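Local coordinates for yncA (Salmonella typhimurium, PDB 3DR6), which probably transfers an acetyl group from acetyl-CoA to an acceptor substrate, as a member of the GNAT family, at residues Leu99-Leu104 against Ile131-Ser136; Thr18-His23 against Gly63-Tyr68; Glu124-Ala129 against Trp155-Phe160. All coordinates share one frame; numbering follows the deposited sequence.

Interaction 1. Residues Leu99-Leu104 against Ile131-Ser136; sequences LGRKLL and IRLHHS
R101 has CG anti to its backbone N (chi1 -169°) and stays extended to NE, a shape that carries the guanidinium past L133 to S136. It takes S136 side-on. NE donates to S136 OG at 2.9 Å, close to the guanidinium plane and fairly straight (158° at the hydrogen), while NH2 reaches S136 O at 2.8 Å from above the carbonyl plane in a more bent bond. The serine hydroxyl is gripped twice, because OG itself donates to L133 O at 2.7 Å, which fixes its rotation. Beside these bonds L133 reaches from its helix to the other: its CD1 rests on R101 N at 3.7 Å, next to G100, and its CD2 meets L104 CD2 at 3.9 Å. The same L104 methyl touches H134 NE2 at 3.5 Å, the two side chains crossing at about a right angle. That imidazole is occupied by S130 O at ND1 and by H86 at NE2. The segment axes come within 10.4 Å at a crossing angle of -39°. Such helix pairing belongs to the GNAT fold, whose Q/RxxGxG/A motif, binding the acetyl-CoA pyrophosphate in relatives, runs into helix 99-113; G100 is its last glycine.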
loop_
_atom_site.group_PDB
_atom_site.type_symbol
_atom_site.label_atom_id
_atom_site.label_comp_id
_atom_site.label_asym_id
_atom_site.label_seq_id
_atom_site.Cartn_x
_atom_site.Cartn_y
_atom_site.Cartn_z
ATOM N N LEU C 99 -6.494 11.432 23.491
ATOM C CA LEU C 99 -6.685 12.273 22.291
ATOM C C LEU C 99 -6.676 11.454 21.013
ATOM O O LEU C 99 -7.424 11.737 20.101
ATOM C CB LEU C 99 -5.629 13.377 22.185
ATOM C CG LEU C 99 -5.670 14.433 23.283
ATOM C CD1 LEU C 99 -4.389 15.265 23.221
ATOM C CD2 LEU C 99 -6.931 15.311 23.157
ATOM N N GLY C 100 -5.784 10.465 20.933
ATOM C CA GLY C 100 -5.708 9.615 19.754
ATOM C C GLY C 100 -7.061 9.009 19.390
ATOM O O GLY C 100 -7.483 9.036 18.215
ATOM N N ARG C 101 -7.742 8.464 20.396
ATOM C CA ARG C 101 -9.020 7.785 20.140
ATOM C C ARG C 101 -10.084 8.793 19.703
ATOM O O ARG C 101 -10.884 8.531 18.802
ATOM C CB ARG C 101 -9.490 7.024 21.382
ATOM C CG ARG C 101 -10.669 6.078 21.093
ATOM C CD ARG C 101 -11.264 5.467 22.355
ATOM N NE ARG C 101 -12.257 4.437 22.008
ATOM C CZ ARG C 101 -13.485 4.669 21.548
ATOM N NH1 ARG C 101 -13.937 5.910 21.348
ATOM N NH2 ARG C 101 -14.279 3.642 21.266
ATOM N N LYS C 102 -10.104 9.947 20.365
ATOM C CA LYS C 102 -11.069 11.003 20.029
ATOM C C LYS C 102 -10.872 11.539 18.602
ATOM O O LYS C 102 -11.850 11.744 17.872
ATOM C CB LYS C 102 -10.998 12.134 21.053
ATOM C CG LYS C 102 -11.548 11.712 22.441
ATOM C CD LYS C 102 -11.423 12.824 23.474
ATOM C CE LYS C 102 -12.054 12.383 24.790
ATOM N NZ LYS C 102 -11.772 13.339 25.919
ATOM N N LEU C 103 -9.608 11.778 18.229
ATOM C CA LEU C 103 -9.249 12.148 16.861
ATOM C C LEU C 103 -9.705 11.088 15.860
ATOM O O LEU C 103 -10.316 11.402 14.837
ATOM C CB LEU C 103 -7.728 12.355 16.731
ATOM C CG LEU C 103 -7.311 13.735 17.260
ATOM C CD1 LEU C 103 -5.792 13.809 17.436
ATOM C CD2 LEU C 103 -7.848 14.839 16.310
ATOM N N LEU C 104 -9.395 9.839 16.170
ATOM C CA LEU C 104 -9.719 8.735 15.266
ATOM C C LEU C 104 -11.239 8.587 15.086
ATOM O O LEU C 104 -11.707 8.363 13.972
ATOM C CB LEU C 104 -9.047 7.424 15.705
ATOM C CG LEU C 104 -9.280 6.231 14.766
ATOM C CD1 LEU C 104 -8.942 6.551 13.295
ATOM C CD2 LEU C 104 -8.475 5.009 15.258
ATOM N N ILE C 131 -3.156 -1.208 19.229
ATOM C CA ILE C 131 -4.038 -2.321 18.903
ATOM C C ILE C 131 -5.312 -2.303 19.766
ATOM O O ILE C 131 -6.426 -2.451 19.254
ATOM C CB ILE C 131 -3.257 -3.655 18.977
ATOM C CG1 ILE C 131 -2.200 -3.644 17.848
ATOM C CG2 ILE C 131 -4.210 -4.865 18.890
ATOM C CD1 ILE C 131 -1.198 -4.802 17.887
ATOM N N ARG C 132 -5.132 -2.083 21.067
ATOM C CA ARG C 132 -6.267 -1.972 22.008
ATOM C C ARG C 132 -7.201 -0.811 21.660
ATOM O O ARG C 132 -8.436 -0.967 21.671
ATOM C CB ARG C 132 -5.705 -1.827 23.436
ATOM C CG ARG C 132 -6.716 -1.752 24.577
ATOM C CD ARG C 132 -5.968 -1.704 25.953
ATOM N NE ARG C 132 -4.672 -2.403 25.896
ATOM C CZ ARG C 132 -3.473 -1.853 26.127
ATOM N NH1 ARG C 132 -2.369 -2.590 26.011
ATOM N NH2 ARG C 132 -3.364 -0.576 26.491
ATOM N N LEU C 133 -6.610 0.340 21.349
ATOM C CA LEU C 133 -7.353 1.539 21.013
ATOM C C LEU C 133 -8.190 1.252 19.771
ATOM O O LEU C 133 -9.360 1.580 19.702
ATOM C CB LEU C 133 -6.386 2.699 20.756
ATOM C CG LEU C 133 -6.942 4.076 20.356
ATOM C CD1 LEU C 133 -5.966 5.187 20.717
ATOM C CD2 LEU C 133 -7.315 4.147 18.871
ATOM N N HIS C 134 -7.574 0.635 18.772
ATOM C CA HIS C 134 -8.315 0.306 17.561
ATOM C C HIS C 134 -9.431 -0.728 17.763
ATOM O O HIS C 134 -10.520 -0.564 17.209
ATOM C CB HIS C 134 -7.323 -0.117 16.457
ATOM C CG HIS C 134 -6.602 1.042 15.840
ATOM N ND1 HIS C 134 -5.455 1.587 16.380
ATOM C CD2 HIS C 134 -6.857 1.747 14.715
ATOM C CE1 HIS C 134 -5.055 2.598 15.630
ATOM N NE2 HIS C 134 -5.876 2.701 14.602
ATOM N N HIS C 135 -9.170 -1.787 18.532
ATOM C CA HIS C 135 -10.216 -2.763 18.872
ATOM C C HIS C 135 -11.425 -2.077 19.515
ATOM O O HIS C 135 -12.584 -2.452 19.248
ATOM C CB HIS C 135 -9.690 -3.817 19.851
ATOM C CG HIS C 135 -8.939 -4.942 19.205
ATOM N ND1 HIS C 135 -9.387 -5.602 18.077
ATOM C CD2 HIS C 135 -7.783 -5.554 19.565
ATOM C CE1 HIS C 135 -8.521 -6.550 17.753
ATOM N NE2 HIS C 135 -7.549 -6.554 18.651
ATOM N N SER C 136 -11.151 -1.067 20.344
ATOM C CA SER C 136 -12.203 -0.357 21.075
ATOM C C SER C 136 -13.088 0.488 20.160
ATOM O O SER C 136 -14.159 0.959 20.592
ATOM C CB SER C 136 -11.621 0.533 22.195
ATOM O OG SER C 136 -11.189 1.794 21.712
#

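Interaction 2. Residues Thr18-His23 against Gly63-Tyr68; sequences TEIYNH and GVVTGY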
loop_
_atom_site.group_PDB
_atom_site.type_symbol
_atom_site.label_atom_id
_atom_site.label_comp_id
_atom_site.label_asym_id
_atom_site.label_seq_id
_atom_site.Cartn_x
_atom_site.Cartn_y
_atom_site.Cartn_z
ATOM N N THR C 18 3.642 20.242 11.544
ATOM C CA THR C 18 5.028 19.948 11.171
ATOM C C THR C 18 5.844 19.473 12.370
ATOM O O THR C 18 6.575 18.481 12.269
ATOM C CB THR C 18 5.718 21.175 10.515
ATOM O OG1 THR C 18 4.955 21.605 9.379
ATOM C CG2 THR C 18 7.147 20.835 10.055
ATOM N N GLU C 19 5.722 20.166 13.505
ATOM C CA GLU C 19 6.430 19.739 14.717
ATOM C C GLU C 19 6.037 18.326 15.125
ATOM O O GLU C 19 6.892 17.516 15.433
ATOM C CB GLU C 19 6.138 20.669 15.887
ATOM C CG GLU C 19 6.798 21.994 15.805
ATOM C CD GLU C 19 6.647 22.758 17.115
ATOM O OE1 GLU C 19 5.876 22.289 17.995
ATOM O OE2 GLU C 19 7.295 23.817 17.254
ATOM N N ILE C 20 4.732 18.057 15.144
ATOM C CA ILE C 20 4.227 16.750 15.554
ATOM C C ILE C 20 4.671 15.653 14.560
ATOM O O ILE C 20 5.084 14.566 14.985
ATOM C CB ILE C 20 2.696 16.752 15.740
ATOM C CG1 ILE C 20 2.306 17.696 16.886
ATOM C CG2 ILE C 20 2.198 15.338 16.010
ATOM C CD1 ILE C 20 0.843 18.178 16.858
ATOM N N TYR C 21 4.566 15.950 13.259
ATOM C CA TYR C 21 5.031 15.037 12.178
ATOM C C TYR C 21 6.515 14.677 12.342
ATOM O O TYR C 21 6.886 13.485 12.334
ATOM C CB TYR C 21 4.797 15.670 10.789
ATOM C CG TYR C 21 5.275 14.812 9.637
ATOM C CD1 TYR C 21 4.426 13.866 9.070
ATOM C CD2 TYR C 21 6.575 14.937 9.120
ATOM C CE1 TYR C 21 4.857 13.071 8.015
ATOM C CE2 TYR C 21 7.006 14.139 8.041
ATOM C CZ TYR C 21 6.129 13.211 7.505
ATOM O OH TYR C 21 6.509 12.384 6.454
ATOM N N ASN C 22 7.352 15.705 12.486
ATOM C CA ASN C 22 8.801 15.535 12.664
ATOM C C ASN C 22 9.168 14.773 13.925
ATOM O O ASN C 22 10.096 13.963 13.900
ATOM C CB ASN C 22 9.521 16.891 12.627
ATOM C CG ASN C 22 9.575 17.472 11.227
ATOM O OD1 ASN C 22 9.404 16.749 10.238
ATOM N ND2 ASN C 22 9.825 18.784 11.131
ATOM N N HIS C 23 8.440 15.022 15.011
ATOM C CA HIS C 23 8.593 14.201 16.210
ATOM C C HIS C 23 8.333 12.714 15.900
ATOM O O HIS C 23 9.135 11.842 16.274
ATOM C CB HIS C 23 7.671 14.644 17.344
ATOM C CG HIS C 23 7.611 13.649 18.460
ATOM N ND1 HIS C 23 6.580 12.746 18.598
ATOM C CD2 HIS C 23 8.507 13.346 19.427
ATOM C CE1 HIS C 23 6.828 11.954 19.626
ATOM N NE2 HIS C 23 7.985 12.308 20.154
ATOM N N GLY C 63 -5.873 26.815 23.159
ATOM C CA GLY C 63 -5.263 27.371 21.956
ATOM C C GLY C 63 -4.024 26.661 21.409
ATOM O O GLY C 63 -3.441 27.119 20.418
ATOM N N VAL C 64 -3.606 25.558 22.034
ATOM C CA VAL C 64 -2.419 24.816 21.578
ATOM C C VAL C 64 -2.867 23.558 20.809
ATOM O O VAL C 64 -3.758 22.830 21.267
ATOM C CB VAL C 64 -1.469 24.441 22.759
ATOM C CG1 VAL C 64 -0.280 23.582 22.269
ATOM C CG2 VAL C 64 -0.972 25.724 23.501
ATOM N N VAL C 65 -2.278 23.336 19.636
ATOM C CA VAL C 65 -2.544 22.108 18.866
ATOM C C VAL C 65 -1.833 20.941 19.566
ATOM O O VAL C 65 -0.617 20.929 19.683
ATOM C CB VAL C 65 -2.097 22.247 17.375
ATOM C CG1 VAL C 65 -2.203 20.896 16.627
ATOM C CG2 VAL C 65 -2.955 23.309 16.659
ATOM N N THR C 66 -2.608 19.980 20.047
ATOM C CA THR C 66 -2.101 18.844 20.839
ATOM C C THR C 66 -1.989 17.543 20.032
ATOM O O THR C 66 -1.444 16.523 20.512
ATOM C CB THR C 66 -3.016 18.593 22.051
ATOM O OG1 THR C 66 -4.356 18.454 21.578
ATOM C CG2 THR C 66 -2.954 19.756 23.054
ATOM N N GLY C 67 -2.525 17.562 18.811
ATOM C CA GLY C 67 -2.530 16.381 17.950
ATOM C C GLY C 67 -3.169 16.688 16.616
ATOM O O GLY C 67 -3.820 17.721 16.448
ATOM N N TYR C 68 -2.992 15.787 15.657
ATOM C CA TYR C 68 -3.673 15.932 14.389
ATOM C C TYR C 68 -3.973 14.569 13.769
ATOM O O TYR C 68 -3.368 13.541 14.143
ATOM C CB TYR C 68 -2.882 16.832 13.421
ATOM C CG TYR C 68 -1.719 16.173 12.684
ATOM C CD1 TYR C 68 -0.434 16.139 13.246
ATOM C CD2 TYR C 68 -1.898 15.615 11.411
ATOM C CE1 TYR C 68 0.627 15.562 12.573
ATOM C CE2 TYR C 68 -0.831 15.028 10.726
ATOM C CZ TYR C 68 0.422 15.005 11.312
ATOM O OH TYR C 68 1.483 14.432 10.631
#
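The phenolic oxygen of Y68 lodges against Y21, its OH 3.4 Å from CD1 and 3.5 Å from CB. It approaches the Y21 ring at its edge, near the ring plane, and makes van der Waals contact there without a hydrogen bond to segment 18-23. This is the packing of the first GNAT helix, 14-27, on the central sheet: segment 18-23 crosses strand 64-68 at -59°, with axes 8.9 Å apart. Y68 stretches toward the helix with CG between its own N and carbonyl carbon (chi1 80°), and I20 lies alongside its ring edge, I20 CG2 at 3.8 Å from Y68 CE1. I20 and Y68 run antiparallel alongside one another. I17, from the preceding turn of the same helix, also packs on Y68, and A16 on V65. The Y21 ring is held from outside the contact, by a cation-pi interaction with R42 and a weak hydrogen bond from its OH to N33. Nearer the start of the strand I20 CD1 carries the contact: it meets V65 CG1 at 4.1 Å, and the same methyl settles on the bare backbone of G67, 3.9 Å from its N and 4.0 Å from its CA.

Interaction 3. Residues Glu124-Ala129 against Trp155-Phe160; sequences ESQNAA and WLDLTF
S125 presses its short side chain onto D157, L158 and T159, and each of its atoms finds a partner there. CB lies 3.2 Å from T159 OG1. With OG anti to the carbonyl carbon (chi1 -60°), the tip turns over the strand, S125 OG passing D157 CB at 3.4 Å and L158 C at 3.2 Å and ending 2.8 Å from T159 OG1. The two hydroxyls are within hydrogen-bonding distance, though T159 OG1 has another acceptor within reach for its proton. The amide of Q144 on strand 140-151 serves both: its OE1 meets S125 OG and its NE2 meets T159 OG1. A water joins S125 O to T159 OG1 as well.

E124 faces L158 as a non-hydrogen-bonded antiparallel pair, and D157 O then receives S125 N at 3.0 Å, with E124 CA as a CH...O neighbour at 3.5 Å. A type I turn from E124 to N127 leads off the strand, and N127 caps helix 128-135 through its OD1 to S130 N.

Q126 bends at chi2 (75°), which brings its amide back across D157. NE2 donates to D157 OD2 at 3.1 Å, meeting the oxygen from above the carboxylate plane. A second water receives D157 N and donates to E124 OE2, its very short approach to Q126 OE1 being doubtful; E124 OE2 also touches L156 CD2 at 3.7 Å. At the segment's start W155 stacks on H117 of the second subunit, and its NE1 hydrogen-bonds H168 O there.

The contact is mainly polar, made by backbone, hydroxyls, an amide, a carboxylate and water. E124 and D157 both bring negative charge, which the amide of Q126, the backbone N of Q147 at D157 OD1 and the weak, long ion pair of E124 with R154 probably temper.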
loop_
_atom_site.group_PDB
_atom_site.type_symbol
_atom_site.label_atom_id
_atom_site.label_comp_id
_atom_site.label_asym_id
_atom_site.label_seq_id
_atom_site.Cartn_x
_atom_site.Cartn_y
_atom_site.Cartn_z
ATOM N N GLU C 124 2.706 -0.678 13.993
ATOM C CA GLU C 124 3.836 -1.566 14.318
ATOM C C GLU C 124 3.307 -2.692 15.210
ATOM O O GLU C 124 2.593 -2.426 16.163
ATOM C CB GLU C 124 4.955 -0.828 15.029
ATOM C CG GLU C 124 6.234 -1.671 15.012
ATOM C CD GLU C 124 7.194 -1.328 16.093
ATOM O OE1 GLU C 124 6.899 -0.417 16.905
ATOM O OE2 GLU C 124 8.274 -1.973 16.116
ATOM N N SER C 125 3.650 -3.940 14.902
ATOM C CA SER C 125 2.950 -5.079 15.486
ATOM C C SER C 125 3.093 -5.170 17.013
ATOM O O SER C 125 2.224 -5.749 17.696
ATOM C CB SER C 125 3.393 -6.381 14.847
ATOM O OG SER C 125 3.125 -6.392 13.450
ATOM N N GLN C 126 4.164 -4.573 17.526
ATOM C CA GLN C 126 4.467 -4.620 18.950
ATOM C C GLN C 126 3.742 -3.530 19.779
ATOM O O GLN C 126 3.754 -3.565 21.041
ATOM C CB GLN C 126 5.998 -4.642 19.148
ATOM C CG GLN C 126 6.674 -5.975 18.621
ATOM C CD GLN C 126 6.816 -6.099 17.045
ATOM O OE1 GLN C 126 6.499 -5.169 16.275
ATOM N NE2 GLN C 126 7.308 -7.265 16.587
ATOM N N ASN C 127 3.051 -2.615 19.082
ATOM C CA ASN C 127 2.295 -1.515 19.717
ATOM C C ASN C 127 0.924 -1.984 20.231
ATOM O O ASN C 127 -0.137 -1.747 19.616
ATOM C CB ASN C 127 2.184 -0.308 18.773
ATOM C CG ASN C 127 1.691 0.963 19.468
ATOM O OD1 ASN C 127 1.159 0.935 20.588
ATOM N ND2 ASN C 127 1.832 2.074 18.782
ATOM N N ALA C 128 0.972 -2.676 21.359
ATOM C CA ALA C 128 -0.212 -3.243 21.983
ATOM C C ALA C 128 -1.243 -2.170 22.343
ATOM O O ALA C 128 -2.447 -2.401 22.193
ATOM C CB ALA C 128 0.189 -4.075 23.209
ATOM N N ALA C 129 -0.778 -1.001 22.785
ATOM C CA ALA C 129 -1.684 0.101 23.147
ATOM C C ALA C 129 -2.511 0.572 21.956
ATOM O O ALA C 129 -3.714 0.826 22.093
ATOM C CB ALA C 129 -0.913 1.275 23.737
ATOM N N TRP C 155 14.590 -4.556 11.450
ATOM C CA TRP C 155 13.408 -4.863 10.624
ATOM C C TRP C 155 12.176 -4.716 11.488
ATOM O O TRP C 155 12.202 -5.092 12.679
ATOM C CB TRP C 155 13.471 -6.284 10.059
ATOM C CG TRP C 155 14.659 -6.496 9.143
ATOM C CD1 TRP C 155 15.722 -7.313 9.362
ATOM C CD2 TRP C 155 14.873 -5.878 7.861
ATOM N NE1 TRP C 155 16.595 -7.245 8.301
ATOM C CE2 TRP C 155 16.103 -6.365 7.368
ATOM C CE3 TRP C 155 14.145 -4.941 7.093
ATOM C CZ2 TRP C 155 16.640 -5.965 6.110
ATOM C CZ3 TRP C 155 14.676 -4.536 5.836
ATOM C CH2 TRP C 155 15.909 -5.052 5.368
ATOM N N LEU C 156 11.122 -4.144 10.916
ATOM C CA LEU C 156 9.874 -3.886 11.622
ATOM C C LEU C 156 8.742 -4.738 11.070
ATOM O O LEU C 156 8.664 -4.963 9.835
ATOM C CB LEU C 156 9.483 -2.403 11.498
ATOM C CG LEU C 156 10.478 -1.348 11.971
ATOM C CD1 LEU C 156 9.890 0.045 11.727
ATOM C CD2 LEU C 156 10.823 -1.539 13.449
ATOM N N ASP C 157 7.864 -5.192 11.980
ATOM C CA ASP C 157 6.672 -5.964 11.610
ATOM C C ASP C 157 5.463 -5.028 11.546
ATOM O O ASP C 157 5.325 -4.098 12.377
ATOM C CB ASP C 157 6.398 -7.080 12.617
ATOM C CG ASP C 157 7.598 -8.020 12.806
ATOM O OD1 ASP C 157 8.523 -8.071 11.957
ATOM O OD2 ASP C 157 7.607 -8.710 13.854
ATOM N N LEU C 158 4.606 -5.269 10.557
ATOM C CA LEU C 158 3.428 -4.410 10.342
ATOM C C LEU C 158 2.149 -5.185 10.618
ATOM O O LEU C 158 1.957 -6.299 10.104
ATOM C CB LEU C 158 3.396 -3.912 8.894
ATOM C CG LEU C 158 2.190 -3.040 8.494
ATOM C CD1 LEU C 158 2.195 -1.765 9.307
ATOM C CD2 LEU C 158 2.259 -2.683 7.012
ATOM N N THR C 159 1.269 -4.574 11.395
ATOM C CA THR C 159 -0.084 -5.077 11.559
ATOM C C THR C 159 -1.015 -4.142 10.776
ATOM O O THR C 159 -0.893 -2.916 10.868
ATOM C CB THR C 159 -0.455 -5.120 13.067
ATOM O OG1 THR C 159 0.379 -6.099 13.708
ATOM C CG2 THR C 159 -1.919 -5.493 13.286
ATOM N N PHE C 160 -1.907 -4.711 9.966
ATOM C CA PHE C 160 -3.027 -3.913 9.483
ATOM C C PHE C 160 -4.252 -4.250 10.299
ATOM O O PHE C 160 -4.530 -5.426 10.580
ATOM C CB PHE C 160 -3.380 -4.124 8.018
ATOM C CG PHE C 160 -2.455 -3.449 7.044
ATOM C CD1 PHE C 160 -1.895 -4.206 6.016
ATOM C CD2 PHE C 160 -2.182 -2.060 7.116
ATOM C CE1 PHE C 160 -1.033 -3.596 5.043
ATOM C CE2 PHE C 160 -1.347 -1.456 6.153
ATOM C CZ PHE C 160 -0.769 -2.238 5.117
HETATM O O HOH W 1 8.316 -4.306 14.778
HETATM O O HOH W 2 0.406 -7.388 16.552
#

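In the fold
Interactions 1 and 2 belong to opposite faces of the sheet: helix 14-27 packs on one side of strand 64-73 and helix 99-113 on the other, where L99 and L103 reach T66, G67 and Y68. Interaction 2 is buried and almost wholly apolar. Interaction 1 is mixed, with leucines between the helices, L104 reaching the sheet, and arginine-serine bonds at its more exposed rim. Interaction 3 is partly exposed, polar and watered, and reaches the subunit interface. It shares helix 128-135 with interaction 1, one holding the turn that starts it and the other its far end; I131 CD1 touches S125 O between them. Interactions 2 and 3 do not touch, though both reach the same sheet.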